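Local coordinates for vibralactone Cyclase (Boreostereum vibrans, PDB 6KD0), which catalyses, as a member of the alpha/beta hydrolase family, a cyclization that forms the fused bicyclic beta-lactone of vibralactone, at residues G175-G180 with V309-H314; L205-P210 with Q324-E329; L98-C103 with E112-D117. All coordinates share one frame; numbering follows the deposited sequence.

Interaction 1: residues G175-G180 with V309-H314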
ATOM      1  N   GLY A 175      -2.894  -0.619  -1.097  1.00 17.77           N
ATOM      2  CA  GLY A 175      -2.013   0.036  -0.146  1.00 15.21           C
ATOM      3  C   GLY A 175      -0.556  -0.212  -0.468  1.00 17.12           C
ATOM      4  O   GLY A 175      -0.188  -1.236  -1.055  1.00 21.65           O
ATOM      5  N   GLN A 176       0.275   0.735  -0.047  1.00 18.09           N
ATOM      6  CA  GLN A 176       1.709   0.726  -0.313  1.00 15.18           C
ATOM      7  C   GLN A 176       2.481   0.580   0.994  1.00 16.10           C
ATOM      8  O   GLN A 176       2.298   1.384   1.911  1.00 17.59           O
ATOM      9  CB  GLN A 176       2.107   2.018  -1.026  1.00 16.68           C
ATOM     10  CG  GLN A 176       3.558   2.119  -1.389  1.00 17.80           C
ATOM     11  CD  GLN A 176       3.832   3.422  -2.099  1.00 23.77           C
ATOM     12  OE1 GLN A 176       4.357   4.360  -1.504  1.00 28.58           O
ATOM     13  NE2 GLN A 176       3.435   3.505  -3.363  1.00 26.56           N
ATOM     14  N   SER A 177       3.334  -0.443   1.073  1.00 17.74           N
ATOM     15  CA  SER A 177       4.267  -0.665   2.195  1.00 16.77           C
ATOM     16  C   SER A 177       3.465  -0.739   3.489  1.00 15.26           C
ATOM     17  O   SER A 177       2.577  -1.601   3.582  1.00 15.89           O
ATOM     18  CB  SER A 177       5.374   0.388   2.159  1.00 16.67           C
ATOM     19  OG  SER A 177       6.336   0.095   3.176  1.00 21.36           O
ATOM     20  N   ALA A 178       3.721   0.111   4.495  1.00 16.36           N
ATOM     21  CA  ALA A 178       2.956   0.029   5.738  1.00 17.42           C
ATOM     22  C   ALA A 178       1.464   0.207   5.487  1.00 15.98           C
ATOM     23  O   ALA A 178       0.630  -0.381   6.201  1.00 15.13           O
ATOM     24  CB  ALA A 178       3.465   1.066   6.740  1.00 16.53           C
ATOM     25  N   GLY A 179       1.103   1.002   4.474  1.00 15.58           N
ATOM     26  CA  GLY A 179      -0.303   1.151   4.128  1.00 16.83           C
ATOM     27  C   GLY A 179      -0.894  -0.118   3.552  1.00 15.45           C
ATOM     28  O   GLY A 179      -2.066  -0.437   3.803  1.00 16.64           O
ATOM     29  N   GLY A 180      -0.085  -0.884   2.818  1.00 16.48           N
ATOM     30  CA  GLY A 180      -0.523  -2.190   2.348  1.00 15.75           C
ATOM     31  C   GLY A 180      -0.770  -3.141   3.504  1.00 16.87           C
ATOM     32  O   GLY A 180      -1.740  -3.897   3.513  1.00 19.27           O
ATOM     33  N   VAL A 309      15.797  -4.279  -7.386  1.00 21.81           N
ATOM     34  CA  VAL A 309      15.482  -2.910  -6.973  1.00 21.67           C
ATOM     35  C   VAL A 309      14.952  -2.898  -5.544  1.00 24.47           C
ATOM     36  O   VAL A 309      14.340  -3.881  -5.088  1.00 21.43           O
ATOM     37  CB  VAL A 309      14.494  -2.239  -7.939  1.00 20.37           C
ATOM     38  CG1 VAL A 309      15.234  -1.844  -9.208  1.00 23.67           C
ATOM     39  CG2 VAL A 309      13.349  -3.162  -8.258  1.00 23.48           C
ATOM     40  N   PRO A 310      15.169  -1.811  -4.813  1.00 20.46           N
ATOM     41  CA  PRO A 310      14.817  -1.773  -3.393  1.00 19.22           C
ATOM     42  C   PRO A 310      13.363  -1.371  -3.138  1.00 22.25           C
ATOM     43  O   PRO A 310      12.612  -0.947  -4.019  1.00 19.53           O
ATOM     44  CB  PRO A 310      15.776  -0.716  -2.851  1.00 21.46           C
ATOM     45  CG  PRO A 310      15.892   0.248  -3.975  1.00 21.37           C
ATOM     46  CD  PRO A 310      15.939  -0.617  -5.211  1.00 19.45           C
ATOM     47  N   HIS A 311      12.996  -1.509  -1.871  1.00 21.50           N
ATOM     48  CA  HIS A 311      11.714  -1.078  -1.322  1.00 22.10           C
ATOM     49  C   HIS A 311      11.391   0.362  -1.702  1.00 24.22           C
ATOM     50  O   HIS A 311      12.148   1.286  -1.386  1.00 21.10           O
ATOM     51  CB  HIS A 311      11.789  -1.225   0.196  1.00 19.78           C
ATOM     52  CG  HIS A 311      10.471  -1.152   0.901  1.00 19.60           C
ATOM     53  ND1 HIS A 311       9.706  -2.269   1.161  1.00 20.92           N
ATOM     54  CD2 HIS A 311       9.825  -0.110   1.470  1.00 21.19           C
ATOM     55  CE1 HIS A 311       8.635  -1.916   1.849  1.00 19.07           C
ATOM     56  NE2 HIS A 311       8.683  -0.610   2.047  1.00 18.07           N
ATOM     57  N   ALA A 312      10.267   0.547  -2.392  1.00 20.52           N
ATOM     58  CA  ALA A 312       9.745   1.868  -2.738  1.00 24.70           C
ATOM     59  C   ALA A 312      10.645   2.638  -3.690  1.00 24.04           C
ATOM     60  O   ALA A 312      10.630   3.878  -3.676  1.00 22.62           O
ATOM     61  CB  ALA A 312       9.510   2.729  -1.494  1.00 24.79           C
ATOM     62  N   PHE A 313      11.446   1.932  -4.501  1.00 20.42           N
ATOM     63  CA  PHE A 313      12.317   2.618  -5.452  1.00 20.43           C
ATOM     64  C   PHE A 313      11.517   3.453  -6.441  1.00 21.19           C
ATOM     65  O   PHE A 313      12.034   4.446  -6.961  1.00 20.94           O
ATOM     66  CB  PHE A 313      13.180   1.616  -6.209  1.00 20.49           C
ATOM     67  CG  PHE A 313      12.491   1.036  -7.410  1.00 21.41           C
ATOM     68  CD1 PHE A 313      11.582  -0.001  -7.267  1.00 22.82           C
ATOM     69  CD2 PHE A 313      12.729   1.550  -8.677  1.00 23.09           C
ATOM     70  CE1 PHE A 313      10.931  -0.529  -8.380  1.00 22.98           C
ATOM     71  CE2 PHE A 313      12.078   1.034  -9.781  1.00 24.33           C
ATOM     72  CZ  PHE A 313      11.180  -0.004  -9.632  1.00 23.09           C
ATOM     73  N   HIS A 314      10.260   3.070  -6.727  1.00 20.78           N
ATOM     74  CA  HIS A 314       9.474   3.830  -7.691  1.00 19.58           C
ATOM     75  C   HIS A 314       8.955   5.145  -7.131  1.00 18.51           C
ATOM     76  O   HIS A 314       8.588   6.022  -7.911  1.00 20.81           O
ATOM     77  CB  HIS A 314       8.325   2.974  -8.253  1.00 22.54           C
ATOM     78  CG  HIS A 314       7.078   2.956  -7.423  1.00 21.55           C
ATOM     79  ND1 HIS A 314       7.001   2.327  -6.199  1.00 23.56           N
ATOM     80  CD2 HIS A 314       5.838   3.438  -7.675  1.00 21.69           C
ATOM     81  CE1 HIS A 314       5.777   2.448  -5.722  1.00 21.89           C
ATOM     82  NE2 HIS A 314       5.051   3.119  -6.596  1.00 18.50           N
TER

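Interaction 2: residues L205-P210 with Q324-E329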
ATOM      1  N   LEU A 205      -5.032  -4.703  -3.908  1.00 17.54           N
ATOM      2  CA  LEU A 205      -3.687  -4.557  -4.447  1.00 16.22           C
ATOM      3  C   LEU A 205      -2.773  -4.119  -3.321  1.00 18.52           C
ATOM      4  O   LEU A 205      -3.112  -3.187  -2.585  1.00 19.33           O
ATOM      5  CB  LEU A 205      -3.644  -3.523  -5.578  1.00 19.56           C
ATOM      6  CG  LEU A 205      -2.306  -3.390  -6.319  1.00 18.77           C
ATOM      7  CD1 LEU A 205      -2.559  -3.034  -7.778  1.00 17.89           C
ATOM      8  CD2 LEU A 205      -1.393  -2.347  -5.678  1.00 22.11           C
ATOM      9  N   VAL A 206      -1.615  -4.767  -3.186  1.00 17.54           N
ATOM     10  CA  VAL A 206      -0.636  -4.283  -2.218  1.00 16.65           C
ATOM     11  C   VAL A 206       0.750  -4.268  -2.847  1.00 20.26           C
ATOM     12  O   VAL A 206       1.071  -5.058  -3.743  1.00 20.07           O
ATOM     13  CB  VAL A 206      -0.633  -5.097  -0.896  1.00 15.15           C
ATOM     14  CG1 VAL A 206      -1.988  -5.007  -0.210  1.00 18.31           C
ATOM     15  CG2 VAL A 206      -0.258  -6.533  -1.154  1.00 17.63           C
ATOM     16  N   GLN A 207       1.579  -3.349  -2.368  1.00 20.39           N
ATOM     17  CA  GLN A 207       2.961  -3.247  -2.817  1.00 19.41           C
ATOM     18  C   GLN A 207       3.863  -3.439  -1.610  1.00 20.64           C
ATOM     19  O   GLN A 207       3.791  -2.657  -0.657  1.00 16.98           O
ATOM     20  CB  GLN A 207       3.232  -1.892  -3.481  1.00 20.31           C
ATOM     21  CG  GLN A 207       2.220  -1.493  -4.556  1.00 20.60           C
ATOM     22  CD  GLN A 207       2.307  -0.019  -4.937  1.00 21.81           C
ATOM     23  OE1 GLN A 207       2.459   0.847  -4.073  1.00 23.43           O
ATOM     24  NE2 GLN A 207       2.189   0.277  -6.232  1.00 22.34           N
ATOM     25  N   TYR A 208       4.712  -4.472  -1.661  1.00 17.55           N
ATOM     26  CA  TYR A 208       5.784  -4.776  -0.711  1.00 19.62           C
ATOM     27  C   TYR A 208       5.428  -4.458   0.745  1.00 16.04           C
ATOM     28  O   TYR A 208       6.157  -3.704   1.390  1.00 18.75           O
ATOM     29  CB  TYR A 208       7.080  -4.045  -1.145  1.00 19.34           C
ATOM     30  CG  TYR A 208       6.956  -2.599  -1.644  1.00 19.69           C
ATOM     31  CD1 TYR A 208       6.859  -1.537  -0.757  1.00 21.25           C
ATOM     32  CD2 TYR A 208       6.964  -2.293  -3.012  1.00 24.63           C
ATOM     33  CE1 TYR A 208       6.756  -0.222  -1.193  1.00 22.89           C
ATOM     34  CE2 TYR A 208       6.850  -0.973  -3.459  1.00 22.96           C
ATOM     35  CZ  TYR A 208       6.754   0.056  -2.545  1.00 24.47           C
ATOM     36  OH  TYR A 208       6.637   1.380  -2.942  1.00 25.93           O
ATOM     37  N   PRO A 209       4.353  -5.027   1.304  1.00 16.77           N
ATOM     38  CA  PRO A 209       3.953  -4.711   2.713  1.00 16.01           C
ATOM     39  C   PRO A 209       4.736  -5.520   3.730  1.00 16.60           C
ATOM     40  O   PRO A 209       5.139  -6.658   3.447  1.00 22.05           O
ATOM     41  CB  PRO A 209       2.469  -5.119   2.749  1.00 14.98           C
ATOM     42  CG  PRO A 209       2.423  -6.298   1.779  1.00 17.46           C
ATOM     43  CD  PRO A 209       3.336  -5.867   0.632  1.00 19.73           C
ATOM     44  N   PRO A 210       4.931  -4.995   4.944  1.00 19.76           N
ATOM     45  CA  PRO A 210       5.232  -5.882   6.075  1.00 18.66           C
ATOM     46  C   PRO A 210       3.991  -6.704   6.375  1.00 18.15           C
ATOM     47  O   PRO A 210       2.863  -6.260   6.148  1.00 18.54           O
ATOM     48  CB  PRO A 210       5.572  -4.919   7.226  1.00 20.16           C
ATOM     49  CG  PRO A 210       4.866  -3.617   6.858  1.00 19.05           C
ATOM     50  CD  PRO A 210       4.717  -3.589   5.356  1.00 16.75           C
ATOM     51  N   GLN A 324       8.641   3.877 -13.811  1.00 22.15           N
ATOM     52  CA  GLN A 324       7.421   4.155 -14.552  1.00 26.86           C
ATOM     53  C   GLN A 324       6.706   2.860 -14.892  1.00 23.29           C
ATOM     54  O   GLN A 324       5.472   2.794 -14.850  1.00 22.60           O
ATOM     55  CB  GLN A 324       7.747   4.959 -15.810  1.00 25.75           C
ATOM     56  CG  GLN A 324       8.009   6.418 -15.488  1.00 23.22           C
ATOM     57  CD  GLN A 324       8.815   7.116 -16.559  1.00 31.73           C
ATOM     58  OE1 GLN A 324       9.998   7.415 -16.381  1.00 30.67           O
ATOM     59  NE2 GLN A 324       8.183   7.368 -17.681  1.00 32.59           N
ATOM     60  N   LYS A 325       7.464   1.804 -15.190  1.00 24.25           N
ATOM     61  CA  LYS A 325       6.817   0.534 -15.504  1.00 25.45           C
ATOM     62  C   LYS A 325       6.135  -0.032 -14.266  1.00 25.39           C
ATOM     63  O   LYS A 325       5.033  -0.590 -14.353  1.00 21.57           O
ATOM     64  CB  LYS A 325       7.834  -0.453 -16.072  1.00 26.07           C
ATOM     65  CG  LYS A 325       7.198  -1.719 -16.613  1.00 40.14           C
ATOM     66  CD  LYS A 325       8.197  -2.574 -17.383  1.00 46.99           C
ATOM     67  CE  LYS A 325       7.617  -3.951 -17.727  1.00 59.36           C
ATOM     68  NZ  LYS A 325       8.390  -5.049 -17.065  1.00 61.08           N
ATOM     69  N   PHE A 326       6.780   0.111 -13.107  1.00 19.18           N
ATOM     70  CA  PHE A 326       6.161  -0.288 -11.845  1.00 19.36           C
ATOM     71  C   PHE A 326       4.821   0.420 -11.635  1.00 20.01           C
ATOM     72  O   PHE A 326       3.821  -0.206 -11.261  1.00 21.53           O
ATOM     73  CB  PHE A 326       7.128  -0.003 -10.685  1.00 18.94           C
ATOM     74  CG  PHE A 326       6.718  -0.638  -9.364  1.00 22.08           C
ATOM     75  CD1 PHE A 326       5.727  -0.069  -8.571  1.00 22.99           C
ATOM     76  CD2 PHE A 326       7.337  -1.797  -8.919  1.00 24.47           C
ATOM     77  CE1 PHE A 326       5.349  -0.663  -7.347  1.00 21.49           C
ATOM     78  CE2 PHE A 326       6.976  -2.390  -7.705  1.00 21.82           C
ATOM     79  CZ  PHE A 326       5.985  -1.819  -6.926  1.00 23.18           C
ATOM     80  N   GLN A 327       4.774   1.730 -11.878  1.00 20.06           N
ATOM     81  CA  GLN A 327       3.491   2.419 -11.701  1.00 19.41           C
ATOM     82  C   GLN A 327       2.471   1.977 -12.749  1.00 20.84           C
ATOM     83  O   GLN A 327       1.280   1.807 -12.435  1.00 19.74           O
ATOM     84  CB  GLN A 327       3.658   3.935 -11.722  1.00 20.06           C
ATOM     85  CG  GLN A 327       2.360   4.677 -11.390  1.00 21.11           C
ATOM     86  CD  GLN A 327       1.856   4.414  -9.968  1.00 24.12           C
ATOM     87  OE1 GLN A 327       2.586   3.906  -9.110  1.00 25.64           O
ATOM     88  NE2 GLN A 327       0.611   4.781  -9.711  1.00 24.31           N
ATOM     89  N   GLU A 328       2.922   1.756 -13.991  1.00 20.78           N
ATOM     90  CA  GLU A 328       2.023   1.280 -15.042  1.00 23.96           C
ATOM     91  C   GLU A 328       1.446  -0.085 -14.698  1.00 23.08           C
ATOM     92  O   GLU A 328       0.261  -0.342 -14.928  1.00 24.10           O
ATOM     93  CB  GLU A 328       2.757   1.215 -16.383  1.00 24.48           C
ATOM     94  CG  GLU A 328       3.089   2.575 -16.988  1.00 30.45           C
ATOM     95  CD  GLU A 328       4.104   2.467 -18.129  1.00 42.77           C
ATOM     96  OE1 GLU A 328       4.343   1.331 -18.605  1.00 39.76           O
ATOM     97  OE2 GLU A 328       4.665   3.509 -18.543  1.00 43.83           O
ATOM     98  N   GLU A 329       2.270  -0.974 -14.143  1.00 22.34           N
ATOM     99  CA  GLU A 329       1.787  -2.295 -13.755  1.00 22.71           C
ATOM    100  C   GLU A 329       0.903  -2.235 -12.510  1.00 22.23           C
ATOM    101  O   GLU A 329      -0.009  -3.062 -12.366  1.00 21.83           O
ATOM    102  CB  GLU A 329       2.962  -3.241 -13.540  1.00 23.80           C
ATOM    103  CG  GLU A 329       2.521  -4.664 -13.182  1.00 33.43           C
ATOM    104  CD  GLU A 329       3.539  -5.716 -13.585  1.00 43.23           C
ATOM    105  OE1 GLU A 329       3.157  -6.911 -13.668  1.00 42.18           O
ATOM    106  OE2 GLU A 329       4.720  -5.348 -13.806  1.00 43.19           O
TER
HETATM  107  O   HOH W   1       2.191   3.535  -6.424  1.00 22.37           O

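Interaction 3: residues L98-C103 with E112-D117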
ATOM      1  N   LEU A  98     -12.108   3.084  -5.417  1.00 18.52           N
ATOM      2  CA  LEU A  98     -10.757   2.676  -5.049  1.00 19.34           C
ATOM      3  C   LEU A  98     -10.379   3.334  -3.726  1.00 19.34           C
ATOM      4  O   LEU A  98     -10.398   4.563  -3.618  1.00 18.86           O
ATOM      5  CB  LEU A  98      -9.750   3.079  -6.129  1.00 22.53           C
ATOM      6  CG  LEU A  98      -8.276   2.869  -5.763  1.00 20.17           C
ATOM      7  CD1 LEU A  98      -7.917   1.384  -5.713  1.00 18.33           C
ATOM      8  CD2 LEU A  98      -7.369   3.618  -6.738  1.00 21.69           C
ATOM      9  N   TYR A  99     -10.015   2.532  -2.730  1.00 17.68           N
ATOM     10  CA  TYR A  99      -9.646   3.046  -1.408  1.00 17.48           C
ATOM     11  C   TYR A  99      -8.152   2.796  -1.223  1.00 18.81           C
ATOM     12  O   TYR A  99      -7.725   1.641  -1.172  1.00 18.29           O
ATOM     13  CB  TYR A  99     -10.470   2.359  -0.324  1.00 15.69           C
ATOM     14  CG  TYR A  99     -10.240   2.876   1.070  1.00 19.14           C
ATOM     15  CD1 TYR A  99     -10.929   3.999   1.518  1.00 17.66           C
ATOM     16  CD2 TYR A  99      -9.387   2.219   1.952  1.00 15.84           C
ATOM     17  CE1 TYR A  99     -10.758   4.491   2.787  1.00 17.96           C
ATOM     18  CE2 TYR A  99      -9.198   2.711   3.244  1.00 19.15           C
ATOM     19  CZ  TYR A  99      -9.906   3.847   3.649  1.00 16.25           C
ATOM     20  OH  TYR A  99      -9.768   4.350   4.919  1.00 17.13           O
ATOM     21  N   TRP A 100      -7.371   3.870  -1.128  1.00 15.89           N
ATOM     22  CA  TRP A 100      -5.914   3.812  -1.202  1.00 21.94           C
ATOM     23  C   TRP A 100      -5.303   4.151   0.152  1.00 17.27           C
ATOM     24  O   TRP A 100      -5.678   5.157   0.775  1.00 19.14           O
ATOM     25  CB  TRP A 100      -5.394   4.772  -2.286  1.00 20.31           C
ATOM     26  CG  TRP A 100      -3.918   4.885  -2.252  1.00 18.81           C
ATOM     27  CD1 TRP A 100      -3.177   5.751  -1.483  1.00 19.00           C
ATOM     28  CD2 TRP A 100      -2.977   4.057  -2.945  1.00 22.28           C
ATOM     29  NE1 TRP A 100      -1.836   5.525  -1.686  1.00 20.88           N
ATOM     30  CE2 TRP A 100      -1.686   4.498  -2.582  1.00 20.25           C
ATOM     31  CE3 TRP A 100      -3.098   3.004  -3.863  1.00 22.89           C
ATOM     32  CZ2 TRP A 100      -0.525   3.918  -3.097  1.00 22.51           C
ATOM     33  CZ3 TRP A 100      -1.937   2.423  -4.366  1.00 24.43           C
ATOM     34  CH2 TRP A 100      -0.670   2.885  -3.977  1.00 21.69           C
ATOM     35  N   VAL A 101      -4.357   3.320   0.605  1.00 14.46           N
ATOM     36  CA  VAL A 101      -3.695   3.495   1.899  1.00 16.90           C
ATOM     37  C   VAL A 101      -2.210   3.763   1.671  1.00 15.80           C
ATOM     38  O   VAL A 101      -1.450   2.867   1.254  1.00 14.96           O
ATOM     39  CB  VAL A 101      -3.887   2.281   2.811  1.00 14.81           C
ATOM     40  CG1 VAL A 101      -3.502   2.652   4.256  1.00 14.30           C
ATOM     41  CG2 VAL A 101      -5.315   1.794   2.718  1.00 18.71           C
ATOM     42  N   HIS A 102      -1.776   4.969   2.050  1.00 15.35           N
ATOM     43  CA  HIS A 102      -0.423   5.438   1.769  1.00 17.19           C
ATOM     44  C   HIS A 102       0.628   4.747   2.645  1.00 17.19           C
ATOM     45  O   HIS A 102       0.331   4.135   3.679  1.00 18.34           O
ATOM     46  CB  HIS A 102      -0.351   6.966   1.957  1.00 16.77           C
ATOM     47  CG  HIS A 102      -0.378   7.395   3.390  1.00 16.70           C
ATOM     48  ND1 HIS A 102       0.709   7.262   4.227  1.00 20.23           N
ATOM     49  CD2 HIS A 102      -1.358   7.966   4.133  1.00 16.20           C
ATOM     50  CE1 HIS A 102       0.392   7.707   5.433  1.00 17.88           C
ATOM     51  NE2 HIS A 102      -0.856   8.143   5.400  1.00 18.26           N
ATOM     52  N   CYS A 103       1.883   4.911   2.239  1.00 16.29           N
ATOM     53  CA  CYS A 103       3.032   4.282   2.871  1.00 16.99           C
ATOM     54  C   CYS A 103       3.568   5.130   4.021  1.00 21.02           C
ATOM     55  O   CYS A 103       3.039   6.202   4.359  1.00 18.95           O
ATOM     56  CB  CYS A 103       4.142   4.063   1.851  1.00 16.61           C
ATOM     57  SG  CYS A 103       5.079   5.597   1.511  1.00 24.29           S
ATOM     58  N   GLU A 112      -0.669  13.499   0.717  1.00 20.69           N
ATOM     59  CA  GLU A 112       0.200  14.185  -0.241  1.00 21.24           C
ATOM     60  C   GLU A 112       1.068  13.206  -1.014  1.00 20.76           C
ATOM     61  O   GLU A 112       1.290  13.391  -2.223  1.00 22.48           O
ATOM     62  CB  GLU A 112       1.076  15.207   0.469  1.00 20.51           C
ATOM     63  CG  GLU A 112       0.315  16.402   0.968  1.00 20.68           C
ATOM     64  CD  GLU A 112       1.182  17.312   1.800  1.00 31.49           C
ATOM     65  OE1 GLU A 112       2.142  17.868   1.234  1.00 32.75           O
ATOM     66  OE2 GLU A 112       0.920  17.446   3.015  1.00 29.50           O
ATOM     67  N   MET A 113       1.474  12.113  -0.355  1.00 20.15           N
ATOM     68  CA  MET A 113       2.349  11.118  -0.965  1.00 18.07           C
ATOM     69  C   MET A 113       1.835  10.649  -2.316  1.00 22.62           C
ATOM     70  O   MET A 113       2.607  10.514  -3.274  1.00 19.23           O
ATOM     71  CB  MET A 113       2.492   9.924  -0.035  1.00 19.46           C
ATOM     72  CG  MET A 113       3.354  10.224   1.178  1.00 17.94           C
ATOM     73  SD  MET A 113       3.201   8.865   2.342  1.00 22.54           S
ATOM     74  CE  MET A 113       4.830   8.866   3.086  1.00 19.43           C
ATOM     75  N   ASP A 114       0.538  10.379  -2.412  1.00 18.78           N
ATOM     76  CA  ASP A 114       0.047   9.748  -3.629  1.00 22.72           C
ATOM     77  C   ASP A 114      -0.920  10.656  -4.355  1.00 20.22           C
ATOM     78  O   ASP A 114      -1.584  10.215  -5.308  1.00 20.61           O
ATOM     79  CB  ASP A 114      -0.589   8.391  -3.310  1.00 23.79           C
ATOM     80  CG  ASP A 114       0.346   7.505  -2.509  1.00 25.19           C
ATOM     81  OD1 ASP A 114       1.361   7.040  -3.085  1.00 25.03           O
ATOM     82  OD2 ASP A 114       0.092   7.298  -1.300  1.00 24.26           O
ATOM     83  N   ASP A 115      -0.978  11.927  -3.951  1.00 19.58           N
ATOM     84  CA  ASP A 115      -2.010  12.814  -4.481  1.00 20.54           C
ATOM     85  C   ASP A 115      -1.985  12.865  -6.011  1.00 22.26           C
ATOM     86  O   ASP A 115      -2.997  12.593  -6.674  1.00 24.82           O
ATOM     87  CB  ASP A 115      -1.828  14.203  -3.870  1.00 20.67           C
ATOM     88  CG  ASP A 115      -2.998  15.117  -4.133  1.00 21.68           C
ATOM     89  OD1 ASP A 115      -4.117  14.823  -3.664  1.00 23.37           O
ATOM     90  OD2 ASP A 115      -2.783  16.150  -4.793  1.00 23.28           O
ATOM     91  N   TYR A 116      -0.829  13.175  -6.596  1.00 19.68           N
ATOM     92  CA  TYR A 116      -0.764  13.247  -8.055  1.00 21.40           C
ATOM     93  C   TYR A 116      -1.064  11.895  -8.685  1.00 22.13           C
ATOM     94  O   TYR A 116      -1.841  11.816  -9.650  1.00 21.61           O
ATOM     95  CB  TYR A 116       0.599  13.771  -8.512  1.00 24.14           C
ATOM     96  CG  TYR A 116       0.741  15.278  -8.378  1.00 27.24           C
ATOM     97  CD1 TYR A 116      -0.075  16.005  -7.512  1.00 25.23           C
ATOM     98  CD2 TYR A 116       1.700  15.967  -9.099  1.00 24.63           C
ATOM     99  CE1 TYR A 116       0.057  17.383  -7.379  1.00 27.75           C
ATOM    100  CE2 TYR A 116       1.838  17.338  -8.983  1.00 28.48           C
ATOM    101  CZ  TYR A 116       1.020  18.040  -8.125  1.00 25.43           C
ATOM    102  OH  TYR A 116       1.169  19.391  -8.009  1.00 32.04           O
ATOM    103  N   ASP A 117      -0.517  10.811  -8.117  1.00 18.74           N
ATOM    104  CA  ASP A 117      -0.764   9.502  -8.711  1.00 19.52           C
ATOM    105  C   ASP A 117      -2.261   9.224  -8.763  1.00 18.90           C
ATOM    106  O   ASP A 117      -2.777   8.761  -9.786  1.00 22.09           O
ATOM    107  CB  ASP A 117      -0.046   8.409  -7.920  1.00 20.70           C
ATOM    108  CG  ASP A 117       1.393   8.193  -8.377  1.00 25.01           C
ATOM    109  OD1 ASP A 117       1.638   8.191  -9.595  1.00 23.99           O
ATOM    110  OD2 ASP A 117       2.286   8.027  -7.515  1.00 24.36           O
TER
HETATM  111  O   HOH W   2       2.262   5.838  -0.459  1.00 22.71           O

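Interaction 1: residues G175-G180 with V309-H314
Ser177 and His311 face each other from two turns, the sharp one at Ser177 between strand and helix and the type II turn running from Pro310 to Phe313; the closest backbone approach is 7.8 Å, from Ser177 CA to Ala312 CA, and side chains close the distance. The backbone of Ser177 is strained, with phi 57° and psi -122°, consistent with a nucleophile elbow, in a GxSxG sequence made by Gly175, Ser177 and Gly179. Ser177 OG stands anti to its own nitrogen and is hydrogen-bonded to His311 NE2 at 2.7 Å, in the plane of the imidazole and at its edge; either atom could be the donor. Through its other nitrogen, ND1, His311 is hydrogen-bonded to Asp281, which completes what is probably a Ser-His-Asp catalytic triad. A second pair lies beside it. The extended Gln176 brings NE2 to 3.5 Å from His314 CE1, at the edge of that ring with amide and imidazole planes 79° apart, while the same NE2 donates to Gln207 OE1. Strand 171-176 enters the elbow between strands 97-101 and 203-207, helix 178-192 leaves it, and helix 321-338 packs against Phe313 and His314.

Interaction 2: residues L205-P210 with Q324-E329
The Phe326 ring takes Gln207 at its edge, with the amide carbon CD in the ring plane, and meets Tyr208 obliquely. Gln207 NE2 comes to 3.5 Å from Phe326 CE1, amide and ring planes 54° apart. Next to it, Phe326 CZ touches the rim of the Tyr208 ring at CE2, 3.7 Å away and near the tyrosine plane; one face of that tyrosine ring is covered by CB of Gln207. Phe326 reaches across because its CG is anti to the backbone N (chi1 -168°), which sends the ring off the helix toward the end of the strand. The polar link is indirect: a water accepts from Gln207 NE2 at 3.3 Å and donates to Gln327 OE1 at 2.7 Å. NE2 also has a weak hydrogen bond to Thr330, and with OE1 held by Gln176 the rotation of this buried amide is probably fixed. Tyr208, with positive phi and psi, turns the chain out of strand 203-207 and lies against His311 of the probable triad. Helix 321-338 thus packs over the C-terminal end of a central strand, flanked in the sheet by strands 171-176 and 273-278, with His314 of helix 313-316 against both Phe326 and Tyr208.

Interaction 3: residues L98-C103 with E112-D117
Trp100 and Asp114 make the direct polar link: the indole NE1 donates to Asp114 OD2 at 2.6 Å, a short but bent bond (150° at the hydrogen) and a weak one by its geometry. OD2 meets the indole edge near its plane, while the carboxylate is turned 71° against the ring. Asp114 OD1, raised out of the indole plane, comes near CZ2, and OD2 also rests 3.3 Å from His102 CB. Beside this pair, Met113 runs past His102 and Cys103. Its SD lies 4.3 Å from the centroid of the His102 imidazole, obliquely placed, and its CE touches Cys103 SG at 3.6 Å.

The next shell holds these groups in position. A water accepts from Cys103 N at 2.9 Å and donates to Asp114 OD2 at 2.7 Å, so this one carboxylate oxygen is gripped by both the indole and the water. His102, its CG lodged between N and carbonyl carbon (chi1 74°), folds back to give ND1 to Cys103 O at 2.6 Å, with the oxygen close to the ring plane; this bond and the stacking of Tyr134 on the imidazole probably fix the ring's rotation. Farther out, Trp100 packs on Ala174 of strand 171-176 and on Met334 of helix 321-338, while Met113 touches Trp42 and Ile47 of helix 35-54. The whole joins strand 97-101 to the start of helix 115-125, the first half of the beta-alpha-beta crossover that ends in strand 128-132.

A buried carboxylate that accepts from an indole N-H and a water is probably stabilised as the anion, and through the water it ties the start of the helix to the backbone of Cys103.

All three contacts are buried and gather at one end of the same central sheet, on the neighbouring strands 97-101, 171-176 and 203-207. Interactions 1 and 2 are the most closely knit: their centres lie about 7 Å apart, joined by backbone hydrogen bonds and one between the amides of Gln176 and Gln207. Interaction 3 is centred about 12 Å from each of them and reaches interaction 1 through Val101 and Gln176. Chemistry follows place. Interaction 1 carries the probable catalytic pair; interactions 2 and 3 each have a bridging water, beside aromatic packing in the one and a carboxylate with sulfur contacts in the other. Helix 321-338 belongs to interaction 2 yet also packs on residues of the other two.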